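GNAT family acetyltransferase (Mycobacterium smegmatis, PDB 6C30) probably transfers acetyl groups from acetyl-coenzyme A to amino groups, as an N-acetyltransferase of the RimJ type within the GNAT family. Local coordinates at residues 113-118 with 149-154; 86-91 with 105-110; 43-48 with 60-65. One frame throughout, in Å; residues are numbered along the deposited sequence.

Contact 1: residues 113-118 with 149-154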
ATOM      1  N   ARG A 113     -14.555  17.187 -19.508  1.00 15.10           N
ATOM      2  CA  ARG A 113     -13.974  15.952 -18.975  1.00 15.08           C
ATOM      3  C   ARG A 113     -12.454  16.033 -18.978  1.00 14.00           C
ATOM      4  O   ARG A 113     -11.758  15.179 -19.536  1.00 15.61           O
ATOM      5  CB  ARG A 113     -14.442  14.738 -19.777  1.00 17.51           C
ATOM      6  CG  ARG A 113     -15.948  14.686 -19.967  1.00 20.49           C
ATOM      7  CD  ARG A 113     -16.335  13.433 -20.715  1.00 22.46           C
ATOM      8  NE  ARG A 113     -17.592  13.612 -21.432  1.00 30.71           N
ATOM      9  CZ  ARG A 113     -18.198  12.653 -22.119  1.00 38.46           C
ATOM     10  NH1 ARG A 113     -17.660  11.440 -22.177  1.00 34.66           N
ATOM     11  NH2 ARG A 113     -19.343  12.904 -22.743  1.00 36.86           N
ATOM     12  N   SER A 114     -11.952  17.101 -18.380  1.00 14.70           N
ATOM     13  CA  SER A 114     -10.527  17.385 -18.405  1.00 14.48           C
ATOM     14  C   SER A 114     -10.056  17.717 -16.996  1.00 15.99           C
ATOM     15  O   SER A 114     -10.857  18.029 -16.126  1.00 15.57           O
ATOM     16  CB  SER A 114     -10.238  18.535 -19.381  1.00 17.08           C
ATOM     17  OG  SER A 114      -8.849  18.777 -19.539  1.00 16.08           O
ATOM     18  N   ALA A 115      -8.753  17.632 -16.781  1.00 14.15           N
ATOM     19  CA  ALA A 115      -8.145  17.978 -15.501  1.00 13.86           C
ATOM     20  C   ALA A 115      -6.671  18.244 -15.731  1.00 12.97           C
ATOM     21  O   ALA A 115      -6.141  17.901 -16.793  1.00 13.62           O
ATOM     22  CB  ALA A 115      -8.330  16.854 -14.489  1.00 14.06           C
ATOM     23  N   TRP A 116      -6.007  18.873 -14.768  1.00 11.97           N
ATOM     24  CA  TRP A 116      -4.554  18.914 -14.828  1.00 12.88           C
ATOM     25  C   TRP A 116      -3.975  17.862 -13.908  1.00 12.43           C
ATOM     26  O   TRP A 116      -4.659  17.336 -13.024  1.00 12.34           O
ATOM     27  CB  TRP A 116      -3.970  20.301 -14.492  1.00 11.90           C
ATOM     28  CG  TRP A 116      -4.354  20.981 -13.193  1.00 13.09           C
ATOM     29  CD1 TRP A 116      -5.157  22.079 -13.068  1.00 14.64           C
ATOM     30  CD2 TRP A 116      -3.885  20.677 -11.865  1.00 12.80           C
ATOM     31  NE1 TRP A 116      -5.245  22.455 -11.746  1.00 16.05           N
ATOM     32  CE2 TRP A 116      -4.482  21.612 -10.988  1.00 14.86           C
ATOM     33  CE3 TRP A 116      -3.042  19.692 -11.330  1.00 14.08           C
ATOM     34  CZ2 TRP A 116      -4.257  21.600  -9.610  1.00 17.89           C
ATOM     35  CZ3 TRP A 116      -2.820  19.681  -9.948  1.00 16.04           C
ATOM     36  CH2 TRP A 116      -3.425  20.634  -9.112  1.00 15.39           C
ATOM     37  N   ILE A 117      -2.714  17.533 -14.166  1.00 11.84           N
ATOM     38  CA  ILE A 117      -1.955  16.611 -13.323  1.00 11.71           C
ATOM     39  C   ILE A 117      -0.645  17.289 -12.933  1.00 13.00           C
ATOM     40  O   ILE A 117      -0.040  18.008 -13.729  1.00 12.34           O
ATOM     41  CB  ILE A 117      -1.694  15.267 -14.049  1.00 11.61           C
ATOM     42  CG1 ILE A 117      -1.167  14.211 -13.078  1.00 11.75           C
ATOM     43  CG2 ILE A 117      -0.740  15.439 -15.236  1.00 13.60           C
ATOM     44  CD1 ILE A 117      -1.308  12.821 -13.648  1.00 15.77           C
ATOM     45  N   GLY A 118      -0.238  17.093 -11.685  1.00 13.02           N
ATOM     46  CA  GLY A 118       1.034  17.597 -11.215  1.00 13.68           C
ATOM     47  C   GLY A 118       1.673  16.556 -10.325  1.00 11.95           C
ATOM     48  O   GLY A 118       1.001  15.634  -9.856  1.00 12.42           O
ATOM     49  N   HIS A 149     -11.612  12.583 -20.309  1.00 14.63           N
ATOM     50  CA  HIS A 149     -11.221  12.531 -21.713  1.00 15.01           C
ATOM     51  C   HIS A 149      -9.836  13.130 -21.985  1.00 15.20           C
ATOM     52  O   HIS A 149      -9.186  12.788 -22.965  1.00 15.48           O
ATOM     53  CB  HIS A 149     -12.273  13.254 -22.565  1.00 16.52           C
ATOM     54  CG  HIS A 149     -11.908  13.357 -24.013  1.00 17.24           C
ATOM     55  ND1 HIS A 149     -11.460  14.526 -24.587  1.00 15.56           N
ATOM     56  CD2 HIS A 149     -11.896  12.425 -24.996  1.00 19.12           C
ATOM     57  CE1 HIS A 149     -11.201  14.315 -25.867  1.00 17.67           C
ATOM     58  NE2 HIS A 149     -11.455  13.046 -26.139  1.00 18.56           N
ATOM     59  N   ARG A 150      -9.380  14.007 -21.097  1.00 15.34           N
ATOM     60  CA  ARG A 150      -8.161  14.766 -21.337  1.00 13.61           C
ATOM     61  C   ARG A 150      -7.457  15.069 -20.020  1.00 14.63           C
ATOM     62  O   ARG A 150      -8.110  15.368 -19.022  1.00 14.08           O
ATOM     63  CB  ARG A 150      -8.503  16.058 -22.086  1.00 14.88           C
ATOM     64  CG  ARG A 150      -7.346  16.997 -22.376  1.00 15.32           C
ATOM     65  CD  ARG A 150      -7.799  18.164 -23.278  1.00 15.00           C
ATOM     66  NE  ARG A 150      -6.703  19.100 -23.513  1.00 15.63           N
ATOM     67  CZ  ARG A 150      -6.306  20.015 -22.636  1.00 13.23           C
ATOM     68  NH1 ARG A 150      -6.937  20.131 -21.472  1.00 14.58           N
ATOM     69  NH2 ARG A 150      -5.289  20.815 -22.925  1.00 14.14           N
ATOM     70  N   ILE A 151      -6.133  14.975 -20.029  1.00 12.33           N
ATOM     71  CA  ILE A 151      -5.312  15.429 -18.915  1.00 13.29           C
ATOM     72  C   ILE A 151      -4.228  16.361 -19.446  1.00 12.85           C
ATOM     73  O   ILE A 151      -3.576  16.069 -20.459  1.00 14.42           O
ATOM     74  CB  ILE A 151      -4.680  14.246 -18.161  1.00 13.32           C
ATOM     75  CG1 ILE A 151      -5.768  13.404 -17.476  1.00 13.00           C
ATOM     76  CG2 ILE A 151      -3.650  14.725 -17.142  1.00 14.25           C
ATOM     77  CD1 ILE A 151      -6.550  14.143 -16.402  1.00 15.44           C
ATOM     78  N   GLU A 152      -4.047  17.499 -18.780  1.00 12.33           N
ATOM     79  CA  GLU A 152      -3.009  18.444 -19.155  1.00 12.26           C
ATOM     80  C   GLU A 152      -2.046  18.678 -18.002  1.00 12.68           C
ATOM     81  O   GLU A 152      -2.331  18.298 -16.862  1.00 12.40           O
ATOM     82  CB  GLU A 152      -3.620  19.779 -19.587  1.00 12.48           C
ATOM     83  CG  GLU A 152      -4.322  20.503 -18.443  1.00 13.23           C
ATOM     84  CD  GLU A 152      -4.970  21.811 -18.856  1.00 13.68           C
ATOM     85  OE1 GLU A 152      -5.193  22.656 -17.968  1.00 16.82           O
ATOM     86  OE2 GLU A 152      -5.273  22.007 -20.057  1.00 15.01           O
ATOM     87  N   ALA A 153      -0.912  19.291 -18.308  1.00 12.31           N
ATOM     88  CA  ALA A 153       0.060  19.685 -17.287  1.00 12.17           C
ATOM     89  C   ALA A 153       0.760  20.951 -17.732  1.00 12.54           C
ATOM     90  O   ALA A 153       0.804  21.267 -18.931  1.00 12.78           O
ATOM     91  CB  ALA A 153       1.082  18.581 -17.031  1.00 13.32           C
ATOM     92  N   THR A 154       1.279  21.702 -16.765  1.00 12.84           N
ATOM     93  CA  THR A 154       2.044  22.903 -17.075  1.00 12.89           C
ATOM     94  C   THR A 154       3.453  22.770 -16.512  1.00 13.43           C
ATOM     95  O   THR A 154       3.669  22.179 -15.441  1.00 16.23           O
ATOM     96  CB  THR A 154       1.358  24.183 -16.540  1.00 13.54           C
ATOM     97  OG1 THR A 154       1.078  24.027 -15.142  1.00 15.85           O
ATOM     98  CG2 THR A 154       0.055  24.423 -17.280  1.00 14.70           C
TER
HETATM   99  O   HOH W   1       0.616  20.613 -14.075  1.00 20.06           O

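Contact 2: residues 86-91 with 105-110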
ATOM      1  N   ARG A  86     -13.400  17.713  -7.382  1.00 15.68           N
ATOM      2  CA  ARG A  86     -12.578  18.672  -8.104  1.00 15.44           C
ATOM      3  C   ARG A  86     -11.090  18.330  -8.137  1.00 13.72           C
ATOM      4  O   ARG A  86     -10.351  18.888  -8.946  1.00 14.21           O
ATOM      5  CB  ARG A  86     -12.760  20.065  -7.506  1.00 16.76           C
ATOM      6  CG  ARG A  86     -14.175  20.583  -7.698  1.00 18.85           C
ATOM      7  CD  ARG A  86     -14.277  22.075  -7.404  1.00 28.49           C
ATOM      8  NE  ARG A  86     -14.209  22.374  -5.977  1.00 31.29           N
ATOM      9  CZ  ARG A  86     -15.271  22.609  -5.210  1.00 32.08           C
ATOM     10  NH1 ARG A  86     -16.488  22.578  -5.732  1.00 34.25           N
ATOM     11  NH2 ARG A  86     -15.112  22.876  -3.923  1.00 32.15           N
ATOM     12  N   MET A  87     -10.662  17.438  -7.243  1.00 13.48           N
ATOM     13  CA  MET A  87      -9.266  17.015  -7.167  1.00 14.49           C
ATOM     14  C   MET A  87      -9.183  15.549  -6.810  1.00 13.02           C
ATOM     15  O   MET A  87     -10.116  14.991  -6.230  1.00 14.69           O
ATOM     16  CB  MET A  87      -8.498  17.823  -6.121  1.00 12.83           C
ATOM     17  CG  MET A  87      -8.430  19.321  -6.375  1.00 14.94           C
ATOM     18  SD  MET A  87      -7.399  20.209  -5.176  1.00 16.92           S
ATOM     19  CE  MET A  87      -5.773  19.835  -5.811  1.00 17.20           C
ATOM     20  N   LEU A  88      -8.057  14.925  -7.158  1.00 12.06           N
ATOM     21  CA  LEU A  88      -7.699  13.608  -6.620  1.00 12.06           C
ATOM     22  C   LEU A  88      -6.257  13.704  -6.130  1.00 13.57           C
ATOM     23  O   LEU A  88      -5.305  13.638  -6.917  1.00 12.99           O
ATOM     24  CB  LEU A  88      -7.842  12.478  -7.651  1.00 12.92           C
ATOM     25  CG  LEU A  88      -9.264  12.129  -8.120  1.00 13.79           C
ATOM     26  CD1 LEU A  88      -9.759  13.041  -9.239  1.00 14.50           C
ATOM     27  CD2 LEU A  88      -9.319  10.670  -8.563  1.00 15.66           C
ATOM     28  N   PRO A  89      -6.089  13.885  -4.820  1.00 11.76           N
ATOM     29  CA  PRO A  89      -4.755  14.086  -4.243  1.00 11.99           C
ATOM     30  C   PRO A  89      -4.115  12.779  -3.769  1.00 11.41           C
ATOM     31  O   PRO A  89      -4.455  12.262  -2.704  1.00 12.05           O
ATOM     32  CB  PRO A  89      -5.026  15.034  -3.073  1.00 11.82           C
ATOM     33  CG  PRO A  89      -6.430  14.665  -2.625  1.00 13.58           C
ATOM     34  CD  PRO A  89      -7.170  14.277  -3.893  1.00 12.98           C
ATOM     35  N   PHE A  90      -3.194  12.247  -4.566  1.00 11.48           N
ATOM     36  CA  PHE A  90      -2.500  11.017  -4.215  1.00 10.89           C
ATOM     37  C   PHE A  90      -1.097  11.245  -3.678  1.00 11.76           C
ATOM     38  O   PHE A  90      -0.436  12.256  -3.961  1.00 11.84           O
ATOM     39  CB  PHE A  90      -2.375  10.088  -5.430  1.00 11.84           C
ATOM     40  CG  PHE A  90      -3.678   9.594  -5.985  1.00 12.11           C
ATOM     41  CD1 PHE A  90      -4.330   8.520  -5.393  1.00 13.20           C
ATOM     42  CD2 PHE A  90      -4.220  10.157  -7.140  1.00 12.86           C
ATOM     43  CE1 PHE A  90      -5.521   8.035  -5.925  1.00 12.93           C
ATOM     44  CE2 PHE A  90      -5.417   9.682  -7.675  1.00 12.62           C
ATOM     45  CZ  PHE A  90      -6.066   8.621  -7.062  1.00 13.36           C
ATOM     46  N   VAL A  91      -0.645  10.251  -2.925  1.00 12.12           N
ATOM     47  CA  VAL A  91       0.746  10.100  -2.518  1.00 10.70           C
ATOM     48  C   VAL A  91       1.373   9.040  -3.408  1.00 11.34           C
ATOM     49  O   VAL A  91       0.736   8.023  -3.727  1.00 11.53           O
ATOM     50  CB  VAL A  91       0.852   9.696  -1.036  1.00 10.12           C
ATOM     51  CG1 VAL A  91       2.252   9.189  -0.682  1.00 12.52           C
ATOM     52  CG2 VAL A  91       0.443  10.875  -0.151  1.00 11.88           C
ATOM     53  N   GLY A 105      -6.079  17.858 -10.570  1.00 12.34           N
ATOM     54  CA  GLY A 105      -6.837  19.029 -10.160  1.00 13.66           C
ATOM     55  C   GLY A 105      -7.667  19.671 -11.248  1.00 15.23           C
ATOM     56  O   GLY A 105      -7.563  19.309 -12.430  1.00 14.26           O
ATOM     57  N   ASN A 106      -8.504  20.629 -10.839  1.00 13.97           N
ATOM     58  CA  ASN A 106      -9.405  21.326 -11.765  1.00 14.16           C
ATOM     59  C   ASN A 106     -10.224  20.327 -12.588  1.00 15.39           C
ATOM     60  O   ASN A 106     -10.407  20.490 -13.800  1.00 16.39           O
ATOM     61  CB  ASN A 106      -8.610  22.277 -12.680  1.00 15.73           C
ATOM     62  CG  ASN A 106      -9.504  23.183 -13.504  1.00 20.82           C
ATOM     63  OD1 ASN A 106     -10.557  23.612 -13.041  1.00 25.22           O
ATOM     64  ND2 ASN A 106      -9.098  23.454 -14.738  1.00 21.49           N
ATOM     65  N   VAL A 107     -10.712  19.289 -11.922  1.00 13.88           N
ATOM     66  CA  VAL A 107     -11.465  18.238 -12.594  1.00 13.95           C
ATOM     67  C   VAL A 107     -12.823  18.754 -13.052  1.00 15.73           C
ATOM     68  O   VAL A 107     -13.567  19.352 -12.274  1.00 17.90           O
ATOM     69  CB  VAL A 107     -11.670  17.013 -11.679  1.00 13.73           C
ATOM     70  CG1 VAL A 107     -12.512  15.952 -12.365  1.00 16.66           C
ATOM     71  CG2 VAL A 107     -10.322  16.425 -11.268  1.00 14.23           C
ATOM     72  N   THR A 108     -13.129  18.533 -14.327  1.00 16.27           N
ATOM     73  CA  THR A 108     -14.447  18.854 -14.864  1.00 16.68           C
ATOM     74  C   THR A 108     -15.019  17.628 -15.555  1.00 19.13           C
ATOM     75  O   THR A 108     -14.284  16.713 -15.937  1.00 21.69           O
ATOM     76  CB  THR A 108     -14.387  20.022 -15.859  1.00 20.60           C
ATOM     77  OG1 THR A 108     -13.465  19.698 -16.912  1.00 22.08           O
ATOM     78  CG2 THR A 108     -13.946  21.293 -15.161  1.00 20.81           C
ATOM     79  N   HIS A 109     -16.335  17.597 -15.710  1.00 18.49           N
ATOM     80  CA  HIS A 109     -16.946  16.528 -16.475  1.00 19.36           C
ATOM     81  C   HIS A 109     -17.725  17.163 -17.625  1.00 19.03           C
ATOM     82  O   HIS A 109     -17.143  17.933 -18.387  1.00 18.17           O
ATOM     83  CB  HIS A 109     -17.789  15.636 -15.564  1.00 22.00           C
ATOM     84  CG  HIS A 109     -16.960  14.888 -14.562  1.00 18.64           C
ATOM     85  ND1 HIS A 109     -16.309  13.714 -14.867  1.00 19.64           N
ATOM     86  CD2 HIS A 109     -16.634  15.180 -13.281  1.00 18.77           C
ATOM     87  CE1 HIS A 109     -15.631  13.301 -13.807  1.00 17.15           C
ATOM     88  NE2 HIS A 109     -15.809  14.174 -12.833  1.00 17.58           N
ATOM     89  N   GLY A 110     -19.011  16.861 -17.772  1.00 22.50           N
ATOM     90  CA  GLY A 110     -19.782  17.454 -18.855  1.00 22.81           C
ATOM     91  C   GLY A 110     -19.197  17.210 -20.237  1.00 18.98           C
ATOM     92  O   GLY A 110     -18.879  16.073 -20.593  1.00 22.18           O
TER

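Contact 3: residues 43-48 with 60-65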
ATOM      1  N   ILE A  43      10.624  15.725   3.957  1.00 11.20           N
ATOM      2  CA  ILE A  43      11.125  15.746   2.586  1.00 11.15           C
ATOM      3  C   ILE A  43      10.993  17.136   1.956  1.00 12.05           C
ATOM      4  O   ILE A  43      11.940  17.615   1.326  1.00 12.38           O
ATOM      5  CB  ILE A  43      10.409  14.706   1.719  1.00 11.64           C
ATOM      6  CG1 ILE A  43      10.634  13.305   2.303  1.00 12.85           C
ATOM      7  CG2 ILE A  43      10.928  14.770   0.289  1.00 13.68           C
ATOM      8  CD1 ILE A  43       9.736  12.248   1.709  1.00 14.17           C
ATOM      9  N   ARG A  44       9.857  17.806   2.127  1.00 11.45           N
ATOM     10  CA  ARG A  44       9.665  19.115   1.494  1.00 11.22           C
ATOM     11  C   ARG A  44      10.638  20.138   2.074  1.00 12.58           C
ATOM     12  O   ARG A  44      11.107  21.030   1.365  1.00 12.72           O
ATOM     13  CB  ARG A  44       8.231  19.620   1.672  1.00 12.67           C
ATOM     14  CG  ARG A  44       7.144  18.770   1.017  1.00 16.22           C
ATOM     15  CD  ARG A  44       7.037  19.030  -0.452  1.00 15.51           C
ATOM     16  NE  ARG A  44       6.550  20.377  -0.747  1.00 13.40           N
ATOM     17  CZ  ARG A  44       6.169  20.751  -1.955  1.00 12.77           C
ATOM     18  NH1 ARG A  44       6.193  19.883  -2.962  1.00 13.30           N
ATOM     19  NH2 ARG A  44       5.743  21.990  -2.145  1.00 14.29           N
ATOM     20  N   LEU A  45      10.948  20.024   3.364  1.00 12.38           N
ATOM     21  CA  LEU A  45      11.929  20.938   3.963  1.00 13.36           C
ATOM     22  C   LEU A  45      13.327  20.626   3.432  1.00 13.08           C
ATOM     23  O   LEU A  45      14.057  21.547   3.056  1.00 14.29           O
ATOM     24  CB  LEU A  45      11.903  20.853   5.491  1.00 12.96           C
ATOM     25  CG  LEU A  45      10.678  21.455   6.188  1.00 13.01           C
ATOM     26  CD1 LEU A  45      10.716  21.079   7.663  1.00 13.78           C
ATOM     27  CD2 LEU A  45      10.594  22.976   6.021  1.00 14.22           C
ATOM     28  N   ALA A  46      13.686  19.351   3.349  1.00 12.94           N
ATOM     29  CA  ALA A  46      15.023  18.983   2.894  1.00 12.81           C
ATOM     30  C   ALA A  46      15.214  19.358   1.433  1.00 15.24           C
ATOM     31  O   ALA A  46      16.315  19.735   1.019  1.00 15.52           O
ATOM     32  CB  ALA A  46      15.264  17.509   3.089  1.00 14.51           C
ATOM     33  N   ASP A  47      14.133  19.276   0.663  1.00 12.93           N
ATOM     34  CA  ASP A  47      14.193  19.514  -0.778  1.00 13.04           C
ATOM     35  C   ASP A  47      13.803  20.932  -1.180  1.00 10.80           C
ATOM     36  O   ASP A  47      13.536  21.179  -2.366  1.00 12.09           O
ATOM     37  CB  ASP A  47      13.291  18.533  -1.523  1.00 12.75           C
ATOM     38  CG  ASP A  47      13.910  17.169  -1.693  1.00 14.58           C
ATOM     39  OD1 ASP A  47      15.082  16.971  -1.299  1.00 17.77           O
ATOM     40  OD2 ASP A  47      13.228  16.303  -2.260  1.00 16.86           O
ATOM     41  N   GLN A  48      13.757  21.854  -0.225  1.00 11.72           N
ATOM     42  CA  GLN A  48      13.364  23.232  -0.512  1.00 11.42           C
ATOM     43  C   GLN A  48      13.989  23.780  -1.792  1.00 12.39           C
ATOM     44  O   GLN A  48      13.297  24.313  -2.647  1.00 12.83           O
ATOM     45  CB  GLN A  48      13.741  24.163   0.640  1.00 13.88           C
ATOM     46  CG  GLN A  48      13.426  25.632   0.323  1.00 13.69           C
ATOM     47  CD  GLN A  48      13.694  26.570   1.474  1.00 14.63           C
ATOM     48  OE1 GLN A  48      14.096  26.149   2.555  1.00 15.81           O
ATOM     49  NE2 GLN A  48      13.471  27.862   1.240  1.00 17.13           N
ATOM     50  N   MET A  60       4.192  32.738   1.859  1.00 22.94           N
ATOM     51  CA  MET A  60       4.782  32.561   3.172  1.00 22.96           C
ATOM     52  C   MET A  60       6.122  31.855   3.081  1.00 17.81           C
ATOM     53  O   MET A  60       6.490  31.309   2.035  1.00 19.60           O
ATOM     54  CB  MET A  60       3.833  31.800   4.092  1.00 28.98           C
ATOM     55  CG  MET A  60       3.725  30.341   3.766  1.00 22.63           C
ATOM     56  SD  MET A  60       2.404  29.515   4.683  1.00 28.48           S
ATOM     57  CE  MET A  60       1.003  29.882   3.649  1.00 23.15           C
ATOM     58  N   ASP A  61       6.863  31.901   4.177  1.00 17.09           N
ATOM     59  CA  ASP A  61       8.169  31.299   4.227  1.00 17.76           C
ATOM     60  C   ASP A  61       8.045  29.797   4.015  1.00 16.31           C
ATOM     61  O   ASP A  61       7.125  29.167   4.535  1.00 16.37           O
ATOM     62  CB  ASP A  61       8.831  31.606   5.564  1.00 21.40           C
ATOM     63  CG  ASP A  61      10.189  30.988   5.690  1.00 30.57           C
ATOM     64  OD1 ASP A  61      11.142  31.513   5.075  1.00 35.88           O
ATOM     65  OD2 ASP A  61      10.302  29.974   6.403  1.00 31.68           O
ATOM     66  N   TRP A  62       8.968  29.228   3.251  1.00 16.25           N
ATOM     67  CA  TRP A  62       8.951  27.802   2.935  1.00 15.16           C
ATOM     68  C   TRP A  62       8.927  26.949   4.188  1.00 14.24           C
ATOM     69  O   TRP A  62       8.258  25.907   4.226  1.00 14.00           O
ATOM     70  CB  TRP A  62      10.169  27.431   2.091  1.00 15.67           C
ATOM     71  CG  TRP A  62      10.131  26.031   1.558  1.00 14.26           C
ATOM     72  CD1 TRP A  62      10.614  24.898   2.156  1.00 14.36           C
ATOM     73  CD2 TRP A  62       9.583  25.618   0.305  1.00 11.34           C
ATOM     74  NE1 TRP A  62      10.401  23.810   1.347  1.00 12.06           N
ATOM     75  CE2 TRP A  62       9.767  24.225   0.204  1.00 11.13           C
ATOM     76  CE3 TRP A  62       8.954  26.294  -0.747  1.00 13.22           C
ATOM     77  CZ2 TRP A  62       9.338  23.490  -0.907  1.00 12.45           C
ATOM     78  CZ3 TRP A  62       8.529  25.564  -1.845  1.00 14.04           C
ATOM     79  CH2 TRP A  62       8.720  24.175  -1.915  1.00 14.91           C
ATOM     80  N   LYS A  63       9.668  27.368   5.212  1.00 16.19           N
ATOM     81  CA  LYS A  63       9.799  26.561   6.416  1.00 14.56           C
ATOM     82  C   LYS A  63       8.538  26.621   7.261  1.00 16.76           C
ATOM     83  O   LYS A  63       8.249  25.688   8.011  1.00 19.14           O
ATOM     84  CB  LYS A  63      11.021  27.009   7.223  1.00 18.37           C
ATOM     85  CG  LYS A  63      12.327  26.785   6.463  1.00 21.30           C
ATOM     86  CD  LYS A  63      13.548  27.152   7.292  1.00 27.63           C
ATOM     87  CE  LYS A  63      13.616  28.648   7.553  1.00 35.15           C
ATOM     88  NZ  LYS A  63      13.638  29.451   6.290  1.00 37.72           N
ATOM     89  N   VAL A  64       7.781  27.701   7.120  1.00 16.77           N
ATOM     90  CA  VAL A  64       6.507  27.825   7.817  1.00 18.56           C
ATOM     91  C   VAL A  64       5.465  26.971   7.107  1.00 16.62           C
ATOM     92  O   VAL A  64       4.729  26.207   7.740  1.00 19.01           O
ATOM     93  CB  VAL A  64       6.044  29.293   7.886  1.00 21.83           C
ATOM     94  CG1 VAL A  64       4.618  29.380   8.409  1.00 20.79           C
ATOM     95  CG2 VAL A  64       6.992  30.098   8.760  1.00 23.40           C
ATOM     96  N   ARG A  65       5.414  27.093   5.788  1.00 15.87           N
ATOM     97  CA  ARG A  65       4.472  26.344   4.969  1.00 14.61           C
ATOM     98  C   ARG A  65       4.633  24.841   5.157  1.00 13.85           C
ATOM     99  O   ARG A  65       3.642  24.108   5.180  1.00 14.56           O
ATOM    100  CB  ARG A  65       4.641  26.712   3.487  1.00 15.53           C
ATOM    101  CG  ARG A  65       3.842  25.856   2.509  1.00 15.73           C
ATOM    102  CD  ARG A  65       2.332  26.041   2.677  1.00 17.28           C
ATOM    103  NE  ARG A  65       1.603  25.341   1.622  1.00 17.60           N
ATOM    104  CZ  ARG A  65       0.287  25.402   1.451  1.00 17.95           C
ATOM    105  NH1 ARG A  65      -0.455  26.125   2.278  1.00 21.96           N
ATOM    106  NH2 ARG A  65      -0.285  24.727   0.460  1.00 26.25           N
TER
HETATM  107  O   HOH W   2      13.333  30.168   3.044  1.00 27.03           O
HETATM  108  O   HOH W   3      15.166  27.855   4.479  1.00 31.63           O

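Contact 1: residues 113-118 with 149-154
Ser114 and Arg150 meet across two parallel strands: NH1 of Arg150 donates to OG of Ser114 over 3.0 Å, the hydroxyl oxygen lying at the edge of the guanidinium, near its plane. With OG anti to the backbone N of Ser114 (chi1 -175°), the hydroxyl lies beside the Arg150 chain, within range of NH1. On the same sheet face, NH1 and NH2 of Arg150 both grip OE2 of Glu152, at 2.9 Å from NH1, in an end-on salt bridge within one strand; NH2 reaches OE2 on its anti lone pair, NH1 from above the carboxylate plane. Glu174 takes a further bond from NH2, so the guanidinium has three polar partners: Ser114, Glu152 and Glu174. The other face is apolar. CG2 of Ile117 lies 3.6 Å from CG2 of Ile151, the two side chains crossing at about a right angle, and CD1 of Ile151 reaches CB of Ala115. The backbone pairs Trp116 with Glu152: Glu152 N donates to Ala115 O (2.9 Å), and Glu152 O accepts from Ile117 N (2.8 Å). At the other end, Arg113 O accepts from both His149 N and Arg150 N. The pair belongs to the beta-alpha-beta crossover through helix 130-143, whose Leu135, Leu139 and Phe143 cover the isoleucine face, while strands 97-105 and 186-196 flank it in the sheet.

Contact 2: residues 86-91 with 105-110
Arg86 O and Val107 N form the hydrogen bond across this contact, 3.0 Å long and nearly straight at the hydrogen (173°). The donor sits above the plane of the Arg86 carbonyl, 35° out of it. Asn106 N is also close to this oxygen, but its angle is poor, so the bond belongs to Val107.

The apolar contacts gather round Val107, whose side chain starts toward 86-91. Its CG2 lies against the peptide group that carries the bond, 3.4 Å from Arg86 O, and 4.0 Å from CD1 of Leu88. CG2 points back from the Val107 carbonyl carbon, on the side of its own N, and so meets the same Arg86 carbonyl as the N-H. Leu88 and Val107 cross at about a right angle. Farther along, CG of Met87 approaches CA of Gly105 at 4.1 Å.

The Arg86 side chain leads away from the contact, NE forming a salt bridge with Glu81 of helix 71-83. The contact lies where strand 97-105 runs out into the loop leading to strand 114-121, beside residues 86-88, which lead into strand 88-94. Met87 packs on Leu78 of helix 71-83 and on Trp116, while Val107 rests on Ala115 of strand 114-121.

Contact 3: residues 43-48 with 60-65
Trp62 projects its indole toward residues 43-48 and carries most of the contact. NE1 of Trp62 donates to the backbone O of Arg44 over 2.9 Å with an angle of 162° at the hydrogen. The acceptor lies in the indole plane, whereas seen from the carbonyl the donor stands above its plane. CG of Trp62 is anti to the backbone N (chi1 -172°), which carries CG toward the last turn of helix 37-46.

Gln48 covers one face of the indole. Its chain is extended, CG anti to the backbone N (chi1 176°), and runs past Trp62 in the opposite direction. CG of Gln48 makes a CH-pi contact 3.5 Å from the centroid of the five-membered ring of Trp62, CB of Gln48 sits 3.4 Å from NE1 of Trp62, and the terminal amide lies almost parallel to the ring, with NE2 of Gln48 3.4 Å from CB of Trp62. Glu52 accepts from that NE2, and two waters tie the amide to 60-65: one links NE2 to OD1 of Asp61, the other OE1 to NZ of Lys63.

The Arg44 chain bends at chi2 and chi3, and its NH2 comes 3.7 Å from CH2 of Trp62, the guanidinium and ring planes nearly parallel. Glu55 salt-bridges NH2, His66 hydrogen-bonds it, and Trp120 makes a cation-pi contact with Arg44. Leu45 adds an apolar contact, its CD2 3.7 Å from CA of Lys63.

Asp61 N-caps helix 62-65, OD2 accepting from Lys63 N at 2.9 Å. The contact joins helix 37-46 to helix 62-65 in the helical region between strands 25-31 and 88-94, the place of the alpha1-alpha2 region of the GNAT fold, which in relatives often helps shape the acceptor site.

Along the chain the order is contact 3, contact 2, contact 1, each closing before the next opens, and all lie within the GNAT acetyltransferase range. Contacts 1 and 2 are neighbours on one mixed sheet, their centres 9 Å apart. They touch directly through strand 114-121: Trp116 N lies 2.8 Å from Gly105 O, a probable hydrogen bond, and Ser114 O lies near Thr108 N. Together they connect strands 88-94, 97-105, 114-121 and 150-155. Contact 3 is separate, joining short helical segments about 26 Å from contact 1 and 25 Å from contact 2, centre to centre. Contacts 1 and 2 thus join parts of the central sheet, and contact 3 lies in the helical region on the opposite side of the chain's centre from contact 1.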